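Long-range contacts in polycyclic ketone monooxygenase (Myceliophthora thermophila, PDB 5MQ6), which catalyses the Baeyer-Villiger oxidation of ketones, polycyclic ones in particular, to esters or lactones, with FAD as cofactor and NADPH as bound nucleotide: residues A30-R35 and D446-G451; Q299-G304 and A418-W423; W423-T428 and G595-Y600. One frame throughout, in Å; residues are numbered along the deposited sequence.

Contact 1: residues A30-R35 and D446-G451; sequences AAKRFR and DTDGKG. With NDP (NADPH dihydro-nicotinamide-adenine-dinucleotide phosphate), chain C.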
# COMPACT_ATOMS: atom_id res chain seq x y z
N ALA A 30 -23.60 -1.06 5.84
CA ALA A 30 -22.80 0.09 5.35
C ALA A 30 -23.27 1.40 5.99
O ALA A 30 -22.43 2.22 6.39
CB ALA A 30 -22.83 0.16 3.85
N ALA A 31 -24.60 1.55 6.12
CA ALA A 31 -25.26 2.73 6.72
C ALA A 31 -24.84 2.91 8.16
O ALA A 31 -24.53 4.02 8.61
CB ALA A 31 -26.77 2.58 6.67
N LYS A 32 -24.88 1.79 8.87
CA LYS A 32 -24.39 1.73 10.22
C LYS A 32 -23.11 2.51 10.43
O LYS A 32 -22.93 3.06 11.50
CB LYS A 32 -24.11 0.30 10.63
CG LYS A 32 -25.27 -0.35 11.31
CD LYS A 32 -24.87 -1.68 11.83
CE LYS A 32 -26.05 -2.30 12.51
NZ LYS A 32 -25.84 -3.76 12.59
N ARG A 33 -22.22 2.56 9.44
CA ARG A 33 -20.95 3.27 9.64
C ARG A 33 -20.67 4.50 8.76
O ARG A 33 -19.52 4.93 8.60
CB ARG A 33 -19.81 2.28 9.68
CG ARG A 33 -19.67 1.34 8.54
CD ARG A 33 -19.23 -0.01 9.09
NE ARG A 33 -20.35 -0.87 9.33
CZ ARG A 33 -20.35 -2.04 9.99
NH1 ARG A 33 -19.30 -2.54 10.59
NH2 ARG A 33 -21.48 -2.72 10.08
N PHE A 34 -21.73 5.11 8.26
CA PHE A 34 -21.60 6.42 7.64
C PHE A 34 -21.10 7.38 8.73
O PHE A 34 -21.69 7.50 9.80
CB PHE A 34 -22.91 6.91 7.00
CG PHE A 34 -22.88 8.38 6.63
CD1 PHE A 34 -22.23 8.81 5.46
CD2 PHE A 34 -23.46 9.34 7.47
CE1 PHE A 34 -22.19 10.16 5.13
CE2 PHE A 34 -23.42 10.69 7.13
CZ PHE A 34 -22.79 11.10 5.96
N ARG A 35 -19.96 7.99 8.46
CA ARG A 35 -19.41 9.08 9.24
C ARG A 35 -19.47 10.33 8.35
O ARG A 35 -18.81 10.37 7.29
CB ARG A 35 -17.96 8.80 9.73
CG ARG A 35 -17.80 7.91 10.96
CD ARG A 35 -18.96 8.15 11.91
NE ARG A 35 -18.80 7.83 13.33
CZ ARG A 35 -19.81 7.90 14.21
NH1 ARG A 35 -21.05 8.26 13.82
NH2 ARG A 35 -19.60 7.59 15.48
N ASP A 446 -17.52 -5.91 19.89
CA ASP A 446 -18.12 -5.21 18.71
C ASP A 446 -18.60 -3.83 19.08
O ASP A 446 -19.11 -3.64 20.17
CB ASP A 446 -19.27 -6.00 18.11
CG ASP A 446 -19.65 -5.51 16.79
OD1 ASP A 446 -18.80 -5.61 15.89
OD2 ASP A 446 -20.75 -4.96 16.62
N THR A 447 -18.49 -2.87 18.17
CA THR A 447 -18.96 -1.52 18.42
C THR A 447 -20.14 -1.16 17.55
O THR A 447 -20.41 0.02 17.33
CB THR A 447 -17.88 -0.46 18.16
OG1 THR A 447 -17.54 -0.51 16.79
CG2 THR A 447 -16.67 -0.71 18.98
N ASP A 448 -20.79 -2.19 17.01
CA ASP A 448 -21.95 -2.05 16.13
C ASP A 448 -21.76 -1.07 15.02
O ASP A 448 -22.67 -0.34 14.70
CB ASP A 448 -23.16 -1.66 16.98
CG ASP A 448 -24.47 -2.08 16.38
OD1 ASP A 448 -24.53 -2.76 15.31
OD2 ASP A 448 -25.48 -1.72 17.02
N GLY A 449 -20.57 -1.04 14.42
CA GLY A 449 -20.31 -0.15 13.31
C GLY A 449 -19.92 1.24 13.75
O GLY A 449 -19.61 2.10 12.92
N LYS A 450 -19.91 1.47 15.05
CA LYS A 450 -19.83 2.81 15.59
C LYS A 450 -18.38 3.18 15.95
O LYS A 450 -18.02 4.33 15.86
CB LYS A 450 -20.77 2.89 16.81
CG LYS A 450 -21.57 4.16 17.04
CD LYS A 450 -22.35 4.10 18.39
CE LYS A 450 -22.45 5.44 19.16
NZ LYS A 450 -21.92 5.35 20.57
N GLY A 451 -17.55 2.19 16.30
CA GLY A 451 -16.17 2.38 16.75
C GLY A 451 -16.06 2.63 18.24
O GLY A 451 -17.07 2.75 18.92
PA NDP C . -6.60 -1.11 8.21
O1A NDP C . -6.79 0.41 7.89
O2A NDP C . -6.84 -2.20 7.20
O5B NDP C . -7.40 -1.39 9.58
C5B NDP C . -7.56 -0.42 10.60
C4B NDP C . -8.60 -1.03 11.51
O4B NDP C . -8.89 -0.12 12.60
C3B NDP C . -9.91 -1.32 10.76
O3B NDP C . -10.34 -2.66 11.06
C2B NDP C . -10.79 -0.21 11.30
O2B NDP C . -12.22 -0.49 11.22
C1B NDP C . -10.28 -0.05 12.71
N9A NDP C . -10.72 1.22 13.28
C8A NDP C . -10.57 2.48 12.76
N7A NDP C . -11.14 3.41 13.56
C5A NDP C . -11.66 2.69 14.59
C6A NDP C . -12.43 3.03 15.77
N6A NDP C . -12.72 4.31 15.98
N1A NDP C . -12.79 2.02 16.60
C2A NDP C . -12.50 0.70 16.37
N3A NDP C . -11.81 0.28 15.30
C4A NDP C . -11.39 1.25 14.41
O3 NDP C . -5.10 -1.37 8.70
PN NDP C . -4.19 -2.74 8.74
O1N NDP C . -2.84 -2.29 9.38
O2N NDP C . -4.92 -3.87 9.42
O5D NDP C . -3.96 -3.14 7.18
C5D NDP C . -3.47 -2.10 6.27
C4D NDP C . -2.98 -2.70 4.96
O4D NDP C . -1.76 -3.45 5.17
C3D NDP C . -3.94 -3.80 4.51
O3D NDP C . -5.29 -3.37 4.07
C2D NDP C . -3.04 -4.63 3.57
O2D NDP C . -2.87 -3.97 2.27
C1D NDP C . -1.78 -4.73 4.42
P2B NDP C . -13.04 -0.03 9.90
O1X NDP C . -12.57 1.41 9.64
O2X NDP C . -14.51 0.00 10.24
O3X NDP C . -12.78 -1.09 8.82
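Gly449 CA lies over one face of the Arg33 guanidinium, 3.7 Å above its plane and displaced toward the rim. The nitrogens of this group are held from outside the two segments: NH2 by a salt bridge to Glu29, NH1 by a hydrogen bond to Thr301 OG1. The Arg35 guanidinium meets Lys450 O obliquely, with NH2 3.6 Å from that oxygen. The third flat group, the Asp446 carboxylate, accepts Asp448 N at OD2 over 2.8 Å, from 64° out of its plane. This is an Asx turn. It overlaps a type I' beta turn, Thr447 to Lys450, in the loop after edge strand 442-446 of the parallel sheet of the NADPH-binding Rossmann-type domain. Gly449 sits in the turn with phi 83°. A CB there would be jammed against the preceding carbonyl oxygen and would sit tightly against Lys32 CB. The Lys32 chain is extended beyond CG and crosses Asp448 at about a right angle. Lys32 NZ forms a salt bridge with Asp448 OD1 at 3.2 Å, in which the hydrogen bond is weak; it has a second salt bridge to Glu29. At the end of segment 446-451, Gly451 CA packs 3.4 Å from N1A of the NADPH adenine.

Contact 2: residues Q299-G304 and A418-W423; sequences QRTPSG and AWYPTW. With NDP (NADPH dihydro-nicotinamide-adenine-dinucleotide phosphate), chain C.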
# COMPACT_ATOMS: atom_id res chain seq x y z
N GLN A 299 -13.58 -3.89 17.65
CA GLN A 299 -13.98 -4.00 16.26
C GLN A 299 -15.08 -2.98 15.86
O GLN A 299 -16.14 -2.81 16.49
CB GLN A 299 -14.54 -5.40 16.02
CG GLN A 299 -14.94 -5.63 14.54
CD GLN A 299 -15.50 -7.03 14.33
OE1 GLN A 299 -14.75 -8.01 14.12
NE2 GLN A 299 -16.81 -7.14 14.45
N ARG A 300 -14.82 -2.34 14.75
CA ARG A 300 -15.86 -1.53 14.11
C ARG A 300 -16.36 -2.17 12.86
O ARG A 300 -17.55 -2.08 12.59
CB ARG A 300 -15.28 -0.18 13.84
CG ARG A 300 -16.15 0.87 13.25
CD ARG A 300 -15.23 1.59 12.27
NE ARG A 300 -15.70 2.89 12.02
CZ ARG A 300 -15.07 3.99 12.36
NH1 ARG A 300 -13.87 4.00 12.95
NH2 ARG A 300 -15.66 5.12 12.07
N THR A 301 -15.51 -2.81 12.07
CA THR A 301 -15.95 -3.62 10.91
C THR A 301 -15.17 -4.91 10.80
O THR A 301 -13.95 -4.91 10.64
CB THR A 301 -15.87 -2.85 9.59
OG1 THR A 301 -16.52 -1.61 9.75
CG2 THR A 301 -16.63 -3.56 8.44
N PRO A 302 -15.86 -6.05 10.86
CA PRO A 302 -15.14 -7.29 10.72
C PRO A 302 -14.46 -7.44 9.34
O PRO A 302 -14.95 -6.92 8.38
CB PRO A 302 -16.23 -8.34 10.89
CG PRO A 302 -17.48 -7.66 10.44
CD PRO A 302 -17.32 -6.25 10.89
N SER A 303 -13.32 -8.13 9.27
CA SER A 303 -12.75 -8.62 7.98
C SER A 303 -13.41 -9.92 7.52
O SER A 303 -13.86 -10.77 8.34
CB SER A 303 -11.24 -8.90 8.11
OG SER A 303 -10.49 -7.66 8.07
N GLY A 304 -13.49 -10.07 6.21
CA GLY A 304 -13.74 -11.35 5.63
C GLY A 304 -12.44 -12.14 5.57
O GLY A 304 -11.55 -11.85 4.81
N ALA A 418 -18.61 -10.69 7.91
CA ALA A 418 -18.63 -9.44 7.18
C ALA A 418 -19.68 -9.49 6.10
O ALA A 418 -19.81 -10.51 5.41
CB ALA A 418 -17.27 -9.17 6.58
N TRP A 419 -20.40 -8.36 5.96
CA TRP A 419 -21.52 -8.20 5.07
C TRP A 419 -21.29 -7.05 4.09
O TRP A 419 -21.95 -6.03 4.13
CB TRP A 419 -22.77 -7.89 5.87
CG TRP A 419 -23.14 -8.98 6.74
CD1 TRP A 419 -22.82 -9.09 8.06
CD2 TRP A 419 -23.85 -10.18 6.40
NE1 TRP A 419 -23.30 -10.26 8.58
CE2 TRP A 419 -23.92 -10.98 7.58
CE3 TRP A 419 -24.46 -10.64 5.23
CZ2 TRP A 419 -24.63 -12.20 7.64
CZ3 TRP A 419 -25.14 -11.90 5.29
CH2 TRP A 419 -25.22 -12.66 6.48
N TYR A 420 -20.36 -7.26 3.21
CA TYR A 420 -20.09 -6.33 2.14
C TYR A 420 -19.45 -7.11 1.00
O TYR A 420 -18.85 -8.13 1.26
CB TYR A 420 -19.11 -5.22 2.57
CG TYR A 420 -17.92 -5.66 3.34
CD1 TYR A 420 -16.79 -6.24 2.72
CD2 TYR A 420 -17.88 -5.50 4.71
CE1 TYR A 420 -15.67 -6.63 3.47
CE2 TYR A 420 -16.78 -5.86 5.45
CZ TYR A 420 -15.71 -6.43 4.82
OH TYR A 420 -14.72 -6.84 5.59
N PRO A 421 -19.52 -6.59 -0.24
CA PRO A 421 -18.83 -7.27 -1.34
C PRO A 421 -17.31 -7.40 -1.10
O PRO A 421 -16.69 -6.54 -0.49
CB PRO A 421 -19.07 -6.34 -2.51
CG PRO A 421 -20.24 -5.51 -2.14
CD PRO A 421 -20.23 -5.39 -0.66
N THR A 422 -16.74 -8.49 -1.57
CA THR A 422 -15.34 -8.80 -1.42
C THR A 422 -14.45 -7.60 -1.83
O THR A 422 -13.44 -7.33 -1.20
CB THR A 422 -14.93 -10.03 -2.29
OG1 THR A 422 -15.81 -11.18 -2.05
CG2 THR A 422 -13.52 -10.44 -1.99
N TRP A 423 -14.81 -6.93 -2.92
CA TRP A 423 -14.03 -5.80 -3.37
C TRP A 423 -13.96 -4.51 -2.46
O TRP A 423 -13.17 -3.66 -2.77
CB TRP A 423 -14.45 -5.44 -4.78
CG TRP A 423 -15.82 -4.81 -4.91
CD1 TRP A 423 -16.15 -3.52 -4.62
CD2 TRP A 423 -17.02 -5.45 -5.36
NE1 TRP A 423 -17.46 -3.31 -4.90
CE2 TRP A 423 -18.03 -4.47 -5.35
CE3 TRP A 423 -17.33 -6.74 -5.82
CZ2 TRP A 423 -19.34 -4.73 -5.75
CZ3 TRP A 423 -18.65 -7.02 -6.21
CH2 TRP A 423 -19.65 -6.00 -6.19
PA NDP C . -6.60 -1.11 8.21
O1A NDP C . -6.79 0.41 7.89
O2A NDP C . -6.84 -2.20 7.20
O5B NDP C . -7.40 -1.39 9.58
C5B NDP C . -7.56 -0.42 10.60
C4B NDP C . -8.60 -1.03 11.51
O4B NDP C . -8.89 -0.12 12.60
C3B NDP C . -9.91 -1.32 10.76
O3B NDP C . -10.34 -2.66 11.06
C2B NDP C . -10.79 -0.21 11.30
O2B NDP C . -12.22 -0.49 11.22
C1B NDP C . -10.28 -0.05 12.71
N9A NDP C . -10.72 1.22 13.28
C8A NDP C . -10.57 2.48 12.76
N7A NDP C . -11.14 3.41 13.56
C5A NDP C . -11.66 2.69 14.59
C6A NDP C . -12.43 3.03 15.77
N6A NDP C . -12.72 4.31 15.98
N1A NDP C . -12.79 2.02 16.60
C2A NDP C . -12.50 0.70 16.37
N3A NDP C . -11.81 0.28 15.30
C4A NDP C . -11.39 1.25 14.41
O3 NDP C . -5.10 -1.37 8.70
PN NDP C . -4.19 -2.74 8.74
O1N NDP C . -2.84 -2.29 9.38
O2N NDP C . -4.92 -3.87 9.42
O5D NDP C . -3.96 -3.14 7.18
C5D NDP C . -3.47 -2.10 6.27
C4D NDP C . -2.98 -2.70 4.96
O4D NDP C . -1.76 -3.45 5.17
C3D NDP C . -3.94 -3.80 4.51
O3D NDP C . -5.29 -3.37 4.07
C2D NDP C . -3.04 -4.63 3.57
O2D NDP C . -2.87 -3.97 2.27
C1D NDP C . -1.78 -4.73 4.42
P2B NDP C . -13.04 -0.03 9.90
O1X NDP C . -12.57 1.41 9.64
O2X NDP C . -14.51 0.00 10.24
O3X NDP C . -12.78 -1.09 8.82
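Tyr420 reaches across to the backbone of Pro302. Its CG stands between its own backbone N and carbonyl carbon (chi1 44°), which starts the ring off toward segment 299-304. CB packs on Thr597, outside the two segments. Further out, CE1 touches Lys425, while Tyr420 CE2 lies 3.8 Å from Thr301 CG2; these two side chains cross obliquely. At the tip, Tyr420 OH donates a hydrogen bond of 2.8 Å to Pro302 O. The oxygen lies at the ring edge, in the ring plane. The hydroxyl in turn approaches in the carbonyl plane, on a lone pair, at a C=O...donor angle of 141°. Segment 299-304 follows strand 294-299 of the parallel sheet. In a Rossmann-type fold, the end of the second strand is where the 2'-phosphate of NADPH is usually read. Thr301 turns its methyl to Tyr420 and its hydroxyl to the phosphate, where OG1 donates to O2X, though O2X sits too near a neighbouring atom in the model, so this bond is doubtful. Arg300 NH1 comes to 2.9 Å from NADPH N7A, which lies at the guanidinium edge, in plane. Beside the tyrosine, Ala418 CB rests 3.7 Å from Pro302 O and 4.2 Å from Pro302 CG. Ser303 OG points to another strand-end loop and is hydrogen-bonded to Thr277 O.

Contact 3: residues W423-T428 and G595-Y600; sequences WCKRPT and GCTPGY. With NDP (NADPH dihydro-nicotinamide-adenine-dinucleotide phosphate), chain C.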
# COMPACT_ATOMS: atom_id res chain seq x y z
N TRP A 423 -14.81 -6.93 -2.92
CA TRP A 423 -14.03 -5.80 -3.37
C TRP A 423 -13.96 -4.51 -2.46
O TRP A 423 -13.17 -3.66 -2.77
CB TRP A 423 -14.45 -5.44 -4.78
CG TRP A 423 -15.82 -4.81 -4.91
CD1 TRP A 423 -16.15 -3.52 -4.62
CD2 TRP A 423 -17.02 -5.45 -5.36
NE1 TRP A 423 -17.46 -3.31 -4.90
CE2 TRP A 423 -18.03 -4.47 -5.35
CE3 TRP A 423 -17.33 -6.74 -5.82
CZ2 TRP A 423 -19.34 -4.73 -5.75
CZ3 TRP A 423 -18.65 -7.02 -6.21
CH2 TRP A 423 -19.65 -6.00 -6.19
N CYS A 424 -14.77 -4.38 -1.40
CA CYS A 424 -14.82 -3.15 -0.60
C CYS A 424 -13.71 -2.98 0.43
O CYS A 424 -13.53 -1.89 0.95
CB CYS A 424 -16.16 -3.06 0.16
SG CYS A 424 -17.60 -2.83 -0.89
N LYS A 425 -13.00 -4.05 0.77
CA LYS A 425 -11.88 -4.03 1.67
C LYS A 425 -10.86 -5.00 1.17
O LYS A 425 -11.19 -5.92 0.40
CB LYS A 425 -12.23 -4.55 3.07
CG LYS A 425 -13.38 -3.88 3.77
CD LYS A 425 -13.08 -2.45 4.23
CE LYS A 425 -13.88 -2.04 5.48
NZ LYS A 425 -13.29 -0.82 6.11
N ARG A 426 -9.66 -4.87 1.69
CA ARG A 426 -8.62 -5.85 1.33
C ARG A 426 -9.00 -7.23 1.91
O ARG A 426 -9.41 -7.36 3.06
CB ARG A 426 -7.17 -5.46 1.66
CG ARG A 426 -6.23 -6.20 0.68
CD ARG A 426 -4.81 -5.78 0.79
NE ARG A 426 -3.79 -6.73 0.33
CZ ARG A 426 -3.16 -6.66 -0.86
NH1 ARG A 426 -3.51 -5.78 -1.81
NH2 ARG A 426 -2.19 -7.49 -1.16
N PRO A 427 -8.99 -8.26 1.07
CA PRO A 427 -9.26 -9.57 1.68
C PRO A 427 -8.07 -9.98 2.57
O PRO A 427 -6.94 -9.51 2.34
CB PRO A 427 -9.37 -10.52 0.47
CG PRO A 427 -8.92 -9.73 -0.72
CD PRO A 427 -9.08 -8.29 -0.39
N THR A 428 -8.34 -10.83 3.56
CA THR A 428 -7.35 -11.26 4.59
C THR A 428 -7.43 -12.71 4.62
O THR A 428 -8.46 -13.30 4.23
CB THR A 428 -7.69 -10.71 5.98
OG1 THR A 428 -8.95 -11.27 6.43
CG2 THR A 428 -7.82 -9.22 5.87
N GLY A 595 -21.58 1.21 -3.50
CA GLY A 595 -22.27 0.51 -2.44
C GLY A 595 -21.36 0.09 -1.31
O GLY A 595 -21.83 -0.51 -0.36
N CYS A 596 -20.06 0.38 -1.39
CA CYS A 596 -19.14 -0.05 -0.34
C CYS A 596 -19.35 0.56 1.06
O CYS A 596 -19.49 1.77 1.18
CB CYS A 596 -17.67 0.16 -0.80
SG CYS A 596 -17.25 -1.11 -2.04
N THR A 597 -19.34 -0.30 2.10
CA THR A 597 -19.01 0.12 3.47
C THR A 597 -17.77 0.98 3.37
O THR A 597 -16.83 0.61 2.62
CB THR A 597 -18.45 -0.96 4.42
OG1 THR A 597 -17.92 -2.06 3.68
CG2 THR A 597 -19.39 -1.32 5.42
N PRO A 598 -17.72 2.04 4.22
CA PRO A 598 -16.54 2.92 4.27
C PRO A 598 -15.27 2.13 4.57
O PRO A 598 -15.30 1.05 5.19
CB PRO A 598 -16.87 3.96 5.35
CG PRO A 598 -18.12 3.49 6.05
CD PRO A 598 -18.71 2.33 5.30
N GLY A 599 -14.16 2.66 4.08
CA GLY A 599 -12.85 2.04 4.24
C GLY A 599 -11.89 2.89 3.44
O GLY A 599 -12.33 3.85 2.77
N TYR A 600 -10.60 2.56 3.46
CA TYR A 600 -9.66 3.38 2.69
C TYR A 600 -9.99 3.47 1.14
O TYR A 600 -9.69 4.52 0.51
CB TYR A 600 -8.18 3.09 3.04
CG TYR A 600 -7.64 1.70 2.79
CD1 TYR A 600 -7.45 1.25 1.48
CD2 TYR A 600 -7.25 0.87 3.84
CE1 TYR A 600 -6.93 -0.01 1.22
CE2 TYR A 600 -6.72 -0.39 3.59
CZ TYR A 600 -6.57 -0.82 2.27
OH TYR A 600 -6.03 -2.02 1.98
PA NDP C . -6.60 -1.11 8.21
O1A NDP C . -6.79 0.41 7.89
O2A NDP C . -6.84 -2.20 7.20
O5B NDP C . -7.40 -1.39 9.58
C5B NDP C . -7.56 -0.42 10.60
C4B NDP C . -8.60 -1.03 11.51
O4B NDP C . -8.89 -0.12 12.60
C3B NDP C . -9.91 -1.32 10.76
O3B NDP C . -10.34 -2.66 11.06
C2B NDP C . -10.79 -0.21 11.30
O2B NDP C . -12.22 -0.49 11.22
C1B NDP C . -10.28 -0.05 12.71
N9A NDP C . -10.72 1.22 13.28
C8A NDP C . -10.57 2.48 12.76
N7A NDP C . -11.14 3.41 13.56
C5A NDP C . -11.66 2.69 14.59
C6A NDP C . -12.43 3.03 15.77
N6A NDP C . -12.72 4.31 15.98
N1A NDP C . -12.79 2.02 16.60
C2A NDP C . -12.50 0.70 16.37
N3A NDP C . -11.81 0.28 15.30
C4A NDP C . -11.39 1.25 14.41
O3 NDP C . -5.10 -1.37 8.70
PN NDP C . -4.19 -2.74 8.74
O1N NDP C . -2.84 -2.29 9.38
O2N NDP C . -4.92 -3.87 9.42
O5D NDP C . -3.96 -3.14 7.18
C5D NDP C . -3.47 -2.10 6.27
C4D NDP C . -2.98 -2.70 4.96
O4D NDP C . -1.76 -3.45 5.17
C3D NDP C . -3.94 -3.80 4.51
O3D NDP C . -5.29 -3.37 4.07
C2D NDP C . -3.04 -4.63 3.57
O2D NDP C . -2.87 -3.97 2.27
C1D NDP C . -1.78 -4.73 4.42
P2B NDP C . -13.04 -0.03 9.90
O1X NDP C . -12.57 1.41 9.64
O2X NDP C . -14.51 0.00 10.24
O3X NDP C . -12.78 -1.09 8.82
O HOH W 1 -10.45 0.38 5.38
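Cys424 and Cys596 bring two irregular loops together with CA atoms 5.3 Å apart, and the loops then run on to Lys425 and Gly599, whose CA atoms are 6.7 Å apart. The cysteines form a disulfide with an SG-SG torsion (chi3) of -80°. Cys596 SG also makes an oblique sulfur-aromatic contact, 4.4 Å from the centroid of the Trp423 five-membered ring. Trp423 NE1 is hydrogen-bonded to Ser592 O. Lys425 NZ donates to Pro598 O over 2.9 Å, in the carbonyl plane and on a lone pair. Lys425 NZ also reaches O3X of the NADPH 2'-phosphate at 2.8 Å. A water accepts from both Lys425 NZ and Tyr600 N. The two loops thus form one wall of the NADPH pocket. An alanine in place of Lys425 would probably leave the phosphate without this positive charge and Pro598 O without its donor. O3D, on the NADPH ribose farther from the adenine, lies in the plane of the poorly ordered Tyr600 ring at its edge, hydrogen-bonded to Tyr600 OH at 2.6 Å. Tyr600 OH also packs 3.6 Å from Arg426 CB. Arg426, which also touches FAD, forms a salt bridge through NE with Asp133 OD2.

How the contacts relate
All three contacts touch the bound NADPH and lie on the same side of the chain's centre. Contact 1 meets the adenine, contact 2 the adenine and the 2'-phosphate, and contact 3 runs from that phosphate to the second ribose and, through Arg426, to FAD. Contacts 2 and 3 are closest, with centres about 7 Å apart. They share Trp423, and Gly304 O lies 3.1 Å from Thr428 OG1, probably a hydrogen bond. The centres of contacts 1 and 2 are about 11 Å apart, and the two are joined through Gln299: Gln299 O is 2.7 Å from Thr447 OG1. Contacts 1 and 3, with centres about 14 Å apart, meet where Pro598 CG packs 3.2 Å from Arg33 O.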